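Local atomic coordinates of aspartate-semialdehyde dehydrogenase 2 (Vibrio cholerae, PDB entry 2R00), a protein that catalyses the NADPH-dependent reductive dephosphorylation of L-aspartyl-4-phosphate to L-aspartate-semialdehyde, a step on the routes to lysine, methionine and threonine. Residues 2-12 / 28-37; 86-96 / 120-129. One frame throughout, in Å; residues are numbered along the deposited sequence.

From the N terminus, the chain runs through strand 4-9, helix 14-25 and strand 30-37, and contact 1 closes this first beta-alpha-beta loop by pairing its two strands in parallel. Strands 45-48, 51-57 and 68-71 follow, and contact 2 opens in the last turn of helix 75-87. There the end of helix 75-87 and strand 91-94 meet residues 120-129, closing a long connection that holds neither helix nor strand. The two loops lie in series, neither nested nor crossed, with centres about 15 Å apart. Both belong to the sheet of the nucleotide-binding domain, where strand 68-71 separates strands 4-9 and 91-94; strand 125-127 ends the sheet within this chain.

Contact 1 of 2, residues 2-12 / 28-37; sequences QQFNVAIFGAT and FPVDELFLLA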
# COMPACT_ATOMS: atom_id res chain seq x y z
N GLN A 2 -39.20 6.53 24.61
CA GLN A 2 -38.58 5.25 25.07
C GLN A 2 -37.07 5.38 25.28
O GLN A 2 -36.33 5.78 24.37
CB GLN A 2 -38.89 4.12 24.08
CG GLN A 2 -38.75 2.73 24.68
CD GLN A 2 -39.16 1.61 23.73
OE1 GLN A 2 -39.12 1.76 22.51
NE2 GLN A 2 -39.56 0.48 24.30
N GLN A 3 -36.63 5.05 26.48
CA GLN A 3 -35.24 5.20 26.87
C GLN A 3 -34.70 3.91 27.46
O GLN A 3 -35.42 3.17 28.13
CB GLN A 3 -35.07 6.36 27.84
CG GLN A 3 -35.38 7.72 27.21
CD GLN A 3 -34.81 8.88 28.00
OE1 GLN A 3 -34.14 9.75 27.44
NE2 GLN A 3 -35.07 8.90 29.31
N PHE A 4 -33.41 3.66 27.23
CA PHE A 4 -32.81 2.38 27.58
C PHE A 4 -31.63 2.55 28.52
O PHE A 4 -30.89 3.53 28.44
CB PHE A 4 -32.37 1.65 26.30
CG PHE A 4 -33.46 1.53 25.28
CD1 PHE A 4 -34.24 0.39 25.21
CD2 PHE A 4 -33.73 2.58 24.40
CE1 PHE A 4 -35.27 0.28 24.28
CE2 PHE A 4 -34.75 2.48 23.47
CZ PHE A 4 -35.52 1.33 23.40
N ASN A 5 -31.48 1.59 29.43
CA ASN A 5 -30.31 1.52 30.28
C ASN A 5 -29.17 0.83 29.54
O ASN A 5 -29.34 -0.24 28.92
CB ASN A 5 -30.64 0.79 31.59
CG ASN A 5 -31.57 1.59 32.49
OD1 ASN A 5 -31.57 2.82 32.48
ND2 ASN A 5 -32.39 0.87 33.27
N VAL A 6 -28.00 1.47 29.60
CA VAL A 6 -26.83 1.06 28.82
C VAL A 6 -25.58 1.00 29.69
O VAL A 6 -25.31 1.91 30.48
CB VAL A 6 -26.60 2.02 27.62
CG1 VAL A 6 -25.40 1.57 26.78
CG2 VAL A 6 -27.86 2.11 26.76
N ALA A 7 -24.82 -0.07 29.52
CA ALA A 7 -23.52 -0.23 30.16
C ALA A 7 -22.40 -0.15 29.13
O ALA A 7 -22.56 -0.62 27.99
CB ALA A 7 -23.43 -1.57 30.90
N ILE A 8 -21.29 0.44 29.54
CA ILE A 8 -20.05 0.35 28.78
C ILE A 8 -19.04 -0.37 29.66
O ILE A 8 -18.76 0.07 30.77
CB ILE A 8 -19.49 1.74 28.38
CG1 ILE A 8 -20.46 2.46 27.44
CG2 ILE A 8 -18.11 1.60 27.71
CD1 ILE A 8 -20.14 3.95 27.25
N PHE A 9 -18.54 -1.51 29.17
CA PHE A 9 -17.52 -2.27 29.89
C PHE A 9 -16.16 -2.03 29.25
O PHE A 9 -15.98 -2.23 28.06
CB PHE A 9 -17.87 -3.77 29.93
CG PHE A 9 -16.86 -4.64 30.65
CD1 PHE A 9 -16.16 -4.16 31.77
CD2 PHE A 9 -16.64 -5.94 30.24
CE1 PHE A 9 -15.23 -4.97 32.44
CE2 PHE A 9 -15.72 -6.77 30.91
CZ PHE A 9 -15.02 -6.28 32.00
N GLY A 10 -15.20 -1.60 30.07
CA GLY A 10 -13.93 -1.10 29.58
C GLY A 10 -14.02 0.41 29.43
O GLY A 10 -13.41 0.99 28.53
N ALA A 11 -14.76 1.04 30.34
CA ALA A 11 -15.10 2.46 30.26
C ALA A 11 -13.91 3.42 30.39
O ALA A 11 -14.00 4.57 29.96
CB ALA A 11 -16.15 2.81 31.28
N THR A 12 -12.82 2.96 30.99
CA THR A 12 -11.63 3.80 31.18
C THR A 12 -10.61 3.63 30.06
O THR A 12 -9.58 4.32 30.02
CB THR A 12 -10.97 3.59 32.57
OG1 THR A 12 -10.55 2.23 32.72
CG2 THR A 12 -11.95 3.92 33.69
N PHE A 28 -28.21 9.11 21.57
CA PHE A 28 -28.82 7.82 21.86
C PHE A 28 -29.78 7.95 23.04
O PHE A 28 -29.45 8.62 24.02
CB PHE A 28 -27.75 6.76 22.16
CG PHE A 28 -28.27 5.36 22.16
CD1 PHE A 28 -28.27 4.61 20.99
CD2 PHE A 28 -28.78 4.78 23.32
CE1 PHE A 28 -28.77 3.31 20.98
CE2 PHE A 28 -29.28 3.48 23.32
CZ PHE A 28 -29.27 2.75 22.15
N PRO A 29 -30.98 7.32 22.96
CA PRO A 29 -31.95 7.44 24.05
C PRO A 29 -31.54 6.64 25.29
O PRO A 29 -32.05 5.55 25.55
CB PRO A 29 -33.24 6.89 23.44
CG PRO A 29 -32.79 5.94 22.38
CD PRO A 29 -31.50 6.51 21.84
N VAL A 30 -30.60 7.20 26.04
CA VAL A 30 -30.12 6.60 27.28
C VAL A 30 -30.98 7.12 28.43
O VAL A 30 -31.19 8.33 28.58
CB VAL A 30 -28.63 6.95 27.55
CG1 VAL A 30 -28.18 6.42 28.92
CG2 VAL A 30 -27.75 6.39 26.44
N ASP A 31 -31.48 6.18 29.22
CA ASP A 31 -32.09 6.47 30.50
C ASP A 31 -30.94 6.55 31.50
O ASP A 31 -30.49 7.65 31.85
CB ASP A 31 -33.09 5.36 30.85
CG ASP A 31 -33.71 5.53 32.24
OD1 ASP A 31 -34.51 4.65 32.61
OD2 ASP A 31 -33.40 6.51 32.95
N GLU A 32 -30.43 5.40 31.93
CA GLU A 32 -29.26 5.37 32.80
C GLU A 32 -28.04 4.76 32.10
O GLU A 32 -28.14 3.72 31.44
CB GLU A 32 -29.58 4.60 34.07
CG GLU A 32 -28.73 4.98 35.27
CD GLU A 32 -29.36 4.53 36.58
OE1 GLU A 32 -30.58 4.23 36.59
OE2 GLU A 32 -28.63 4.48 37.59
N LEU A 33 -26.89 5.41 32.27
CA LEU A 33 -25.63 4.89 31.75
C LEU A 33 -24.80 4.34 32.89
O LEU A 33 -24.65 5.00 33.92
CB LEU A 33 -24.85 5.99 31.00
CG LEU A 33 -23.50 5.60 30.40
CD1 LEU A 33 -23.68 4.62 29.23
CD2 LEU A 33 -22.73 6.82 29.95
N PHE A 34 -24.27 3.13 32.71
CA PHE A 34 -23.37 2.51 33.68
C PHE A 34 -21.98 2.32 33.06
O PHE A 34 -21.85 1.89 31.91
CB PHE A 34 -23.92 1.18 34.19
CG PHE A 34 -25.28 1.29 34.84
CD1 PHE A 34 -26.44 1.21 34.09
CD2 PHE A 34 -25.39 1.47 36.22
CE1 PHE A 34 -27.70 1.31 34.68
CE2 PHE A 34 -26.64 1.58 36.82
CZ PHE A 34 -27.80 1.49 36.05
N LEU A 35 -20.95 2.64 33.83
CA LEU A 35 -19.59 2.50 33.37
C LEU A 35 -18.88 1.45 34.22
O LEU A 35 -18.83 1.57 35.45
CB LEU A 35 -18.85 3.84 33.40
CG LEU A 35 -19.49 4.97 32.59
CD1 LEU A 35 -18.73 6.29 32.78
CD2 LEU A 35 -19.60 4.62 31.10
N LEU A 36 -18.37 0.42 33.56
CA LEU A 36 -17.76 -0.72 34.24
C LEU A 36 -16.30 -0.87 33.86
O LEU A 36 -15.91 -0.59 32.73
CB LEU A 36 -18.53 -2.01 33.91
CG LEU A 36 -20.05 -1.94 34.07
CD1 LEU A 36 -20.76 -3.09 33.37
CD2 LEU A 36 -20.42 -1.87 35.55
N ALA A 37 -15.50 -1.29 34.83
CA ALA A 37 -14.09 -1.61 34.63
C ALA A 37 -13.62 -2.53 35.75
O ALA A 37 -14.45 -3.07 36.50
CB ALA A 37 -13.25 -0.33 34.58
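Backbone hydrogen bonds join Val6, Ile8 and Gly10 to the neighbouring strand, whose Glu32, Phe34 and Leu36 offer carbonyls to them, while the N-H groups of Phe34 and Leu36 return bonds to Val6 O and Ile8 O. Near the N terminus, Phe4 N binds Pro29 O at 2.9 Å and Asp31 N binds Phe4 O. Between this pair and Val6 the register slips by one residue, a beta bulge where the chain turns a corner at Asp31. There the Asn5 side chain stands in for a main-chain acceptor: its OD1 takes the N-H of Glu32 at 2.9 Å, in the plane of the amide, although the bond is bent to 139° at the hydrogen. Asn5 CG lies anti to its own carbonyl carbon (chi1 -69°), which brings the amide over to Glu32.

Helix 14-25 connects these strands in a beta-alpha-beta unit of the Rossmann type, and the turn after strand 4-9 leads to Thr12, a predicted NADP(+)-binding residue whose OG1 is hydrogen-bonded to Ser41. At the start of this turn, Leu36 O accepts from both Gly10 N and Ala11 N, which arrive from opposite faces of its carbonyl plane.

Apolar contacts line both faces of the sheet. On the face of Val6 and Ile8, the CD1 branch of Ile8 runs alongside Leu35, reaching CD2 at 3.9 Å, and also meets Leu33 CD1. Ala11 CB presses on Leu35 CB at 3.6 Å, and helix 14-25 packs over this side through Leu20. On the other face, Ala7 CB touches Leu36 CD1 at 3.9 Å. The Phe9 side chain crosses that of Leu36 at about a right angle, its CD1 3.8 Å from Leu36 CB, and the same ring meets Phe71 edge-to-face.

Contact 2 of 2, residues 86-96 / 120-129; sequences AEAGVVVIDNT and FRNRNIIANP
Asn124 points its amide at the end of helix 75-87, where ND2 donates to Ala86 O at 3.2 Å. The carbonyl oxygen lies close to the Asn124 amide plane, and the bond is nearly straight at 163°. Gly89 N reaches the same oxygen from the opposite face of its carbonyl plane, as part of the Schellman motif that ends the helix. Asn124 CB rests on Ala86 CB at 3.7 Å, and chi1 of -77°, which sets CG anti to the carbonyl carbon, swings the amide to Ala86 O.

Val91 and Phe120 cross at about a right angle. Both valine methyls meet the ring at CD1, CG2 at 3.7 Å, and Arg121 CB sits over the centre of one ring face.

Farther along, parallel strands 91-94 and 125-127 set Val92 beside Ile125 on one face of the sheet, where Asp94 also pairs with Ala127; on the other, Ile93 CG1 comes within 4.3 Å of Ile126 CD1. Main-chain bonds alternate between the strands: Val92 N to Asn124 O, Ile126 N to Val92 O, Asp94 N to Ile126 O and Asn128 N to Asp94 O. The Asp94 carboxylate, on the face of Val92, takes the hydroxyl of Thr96 at OD2, 2.7 Å from OG1, while its OD1 is bound by Ser78.

This pairing adds strand 125-127, outermost in the sheet within this chain, just ahead of the catalytic Cys131, and Asn128 O accepts from Arg100, a predicted phosphate-binding residue. The two hydroxyl partners of Asp94 would be expected to stabilise its buried carboxylate as the anion.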
# COMPACT_ATOMS: atom_id res chain seq x y z
N ALA A 86 -25.21 -11.69 29.03
CA ALA A 86 -26.23 -12.30 28.18
C ALA A 86 -27.23 -13.13 28.99
O ALA A 86 -28.44 -13.03 28.78
CB ALA A 86 -25.56 -13.18 27.09
N GLU A 87 -26.71 -13.94 29.91
CA GLU A 87 -27.54 -14.78 30.78
C GLU A 87 -28.53 -13.93 31.59
O GLU A 87 -29.65 -14.35 31.83
CB GLU A 87 -26.65 -15.62 31.71
CG GLU A 87 -27.38 -16.39 32.83
CD GLU A 87 -26.42 -17.01 33.81
OE1 GLU A 87 -25.65 -16.27 34.46
OE2 GLU A 87 -26.42 -18.25 33.94
N ALA A 88 -28.10 -12.73 31.98
CA ALA A 88 -28.96 -11.81 32.72
C ALA A 88 -29.99 -11.10 31.83
O ALA A 88 -30.81 -10.34 32.33
CB ALA A 88 -28.11 -10.80 33.48
N GLY A 89 -29.93 -11.36 30.52
CA GLY A 89 -30.90 -10.80 29.57
C GLY A 89 -30.44 -9.51 28.91
O GLY A 89 -31.23 -8.85 28.23
N VAL A 90 -29.17 -9.14 29.11
CA VAL A 90 -28.55 -7.99 28.42
C VAL A 90 -28.14 -8.39 26.99
O VAL A 90 -27.67 -9.51 26.76
CB VAL A 90 -27.29 -7.51 29.19
CG1 VAL A 90 -26.75 -6.20 28.61
CG2 VAL A 90 -27.57 -7.34 30.66
N VAL A 91 -28.31 -7.48 26.03
CA VAL A 91 -27.77 -7.69 24.69
C VAL A 91 -26.41 -7.00 24.60
O VAL A 91 -26.29 -5.78 24.77
CB VAL A 91 -28.74 -7.23 23.55
CG1 VAL A 91 -28.16 -7.60 22.17
CG2 VAL A 91 -30.10 -7.85 23.73
N VAL A 92 -25.38 -7.81 24.36
CA VAL A 92 -23.99 -7.35 24.37
C VAL A 92 -23.54 -7.05 22.95
O VAL A 92 -23.68 -7.88 22.06
CB VAL A 92 -23.04 -8.39 25.02
CG1 VAL A 92 -21.59 -7.89 25.03
CG2 VAL A 92 -23.50 -8.74 26.44
N ILE A 93 -23.04 -5.84 22.73
CA ILE A 93 -22.40 -5.49 21.47
C ILE A 93 -20.90 -5.49 21.76
O ILE A 93 -20.42 -4.70 22.57
CB ILE A 93 -22.92 -4.13 20.90
CG1 ILE A 93 -24.40 -4.27 20.51
CG2 ILE A 93 -22.06 -3.70 19.71
CD1 ILE A 93 -25.23 -2.99 20.63
N ASP A 94 -20.18 -6.42 21.14
CA ASP A 94 -18.83 -6.76 21.56
C ASP A 94 -17.76 -6.24 20.62
O ASP A 94 -17.64 -6.73 19.50
CB ASP A 94 -18.65 -8.27 21.73
CG ASP A 94 -17.38 -8.62 22.46
OD1 ASP A 94 -17.14 -7.99 23.52
OD2 ASP A 94 -16.62 -9.49 21.99
N ASN A 95 -16.98 -5.29 21.09
CA ASN A 95 -15.89 -4.75 20.29
C ASN A 95 -14.57 -5.45 20.62
O ASN A 95 -13.61 -4.80 21.05
CB ASN A 95 -15.78 -3.24 20.45
CG ASN A 95 -14.72 -2.64 19.54
OD1 ASN A 95 -14.76 -2.80 18.33
ND2 ASN A 95 -13.75 -1.98 20.13
N THR A 96 -14.55 -6.77 20.44
CA THR A 96 -13.32 -7.56 20.48
C THR A 96 -13.35 -8.58 19.35
O THR A 96 -14.36 -8.72 18.65
CB THR A 96 -13.10 -8.30 21.86
OG1 THR A 96 -13.89 -9.50 21.91
CG2 THR A 96 -13.48 -7.42 23.03
N PHE A 120 -29.36 -11.56 17.08
CA PHE A 120 -28.92 -11.25 18.44
C PHE A 120 -29.55 -12.20 19.44
O PHE A 120 -29.00 -12.47 20.50
CB PHE A 120 -29.23 -9.79 18.83
CG PHE A 120 -30.66 -9.57 19.29
CD1 PHE A 120 -31.00 -9.68 20.64
CD2 PHE A 120 -31.65 -9.24 18.37
CE1 PHE A 120 -32.31 -9.48 21.07
CE2 PHE A 120 -32.97 -9.03 18.80
CZ PHE A 120 -33.30 -9.15 20.15
N ARG A 121 -30.72 -12.73 19.09
CA ARG A 121 -31.46 -13.57 20.04
C ARG A 121 -30.90 -14.99 20.21
O ARG A 121 -31.27 -15.70 21.15
CB ARG A 121 -32.97 -13.57 19.75
CG ARG A 121 -33.41 -14.17 18.43
CD ARG A 121 -34.93 -14.36 18.46
NE ARG A 121 -35.55 -14.63 17.15
CZ ARG A 121 -36.79 -15.11 17.00
NH1 ARG A 121 -37.28 -15.31 15.78
NH2 ARG A 121 -37.53 -15.40 18.06
N ASN A 122 -29.99 -15.39 19.32
CA ASN A 122 -29.28 -16.66 19.45
C ASN A 122 -28.52 -16.78 20.77
O ASN A 122 -28.61 -17.81 21.45
CB ASN A 122 -28.32 -16.87 18.27
CG ASN A 122 -29.05 -17.10 16.95
OD1 ASN A 122 -30.27 -17.31 16.92
ND2 ASN A 122 -28.29 -17.05 15.85
N ARG A 123 -27.79 -15.72 21.14
CA ARG A 123 -26.86 -15.73 22.27
C ARG A 123 -26.90 -14.43 23.08
O ARG A 123 -26.16 -14.28 24.07
CB ARG A 123 -25.42 -15.95 21.76
CG ARG A 123 -25.12 -17.39 21.32
CD ARG A 123 -24.29 -18.15 22.38
NE ARG A 123 -22.92 -18.46 21.90
CZ ARG A 123 -21.80 -18.27 22.59
NH1 ARG A 123 -21.84 -17.75 23.80
NH2 ARG A 123 -20.60 -18.60 22.08
N ASN A 124 -27.73 -13.47 22.66
CA ASN A 124 -27.74 -12.12 23.24
C ASN A 124 -26.40 -11.41 23.05
O ASN A 124 -25.97 -10.60 23.89
CB ASN A 124 -28.17 -12.12 24.72
CG ASN A 124 -29.68 -12.30 24.89
OD1 ASN A 124 -30.45 -12.25 23.93
ND2 ASN A 124 -30.10 -12.52 26.13
N ILE A 125 -25.73 -11.73 21.94
CA ILE A 125 -24.48 -11.07 21.58
C ILE A 125 -24.49 -10.74 20.09
O ILE A 125 -24.93 -11.56 19.27
CB ILE A 125 -23.24 -11.95 21.92
CG1 ILE A 125 -23.23 -12.37 23.40
CG2 ILE A 125 -21.94 -11.18 21.63
CD1 ILE A 125 -22.32 -13.56 23.67
N ILE A 126 -24.01 -9.54 19.78
CA ILE A 126 -23.70 -9.11 18.41
C ILE A 126 -22.22 -8.69 18.41
O ILE A 126 -21.79 -7.99 19.31
CB ILE A 126 -24.56 -7.87 17.99
CG1 ILE A 126 -26.06 -8.14 18.16
CG2 ILE A 126 -24.25 -7.47 16.54
CD1 ILE A 126 -26.93 -6.87 18.20
N ALA A 127 -21.46 -9.11 17.41
CA ALA A 127 -20.02 -8.83 17.35
C ALA A 127 -19.76 -7.61 16.48
O ALA A 127 -20.35 -7.49 15.40
CB ALA A 127 -19.28 -10.03 16.81
N ASN A 128 -18.91 -6.70 16.96
CA ASN A 128 -18.47 -5.51 16.23
C ASN A 128 -17.23 -5.94 15.46
O ASN A 128 -16.33 -6.52 16.06
CB ASN A 128 -18.11 -4.40 17.23
CG ASN A 128 -18.16 -2.98 16.63
OD1 ASN A 128 -17.23 -2.17 16.81
ND2 ASN A 128 -19.26 -2.66 15.98
N PRO A 129 -17.18 -5.70 14.13
CA PRO A 129 -16.00 -6.12 13.39
C PRO A 129 -14.76 -5.24 13.61
O PRO A 129 -14.84 -4.19 14.26
CB PRO A 129 -16.44 -6.05 11.90
CG PRO A 129 -17.92 -5.84 11.92
CD PRO A 129 -18.18 -5.10 13.23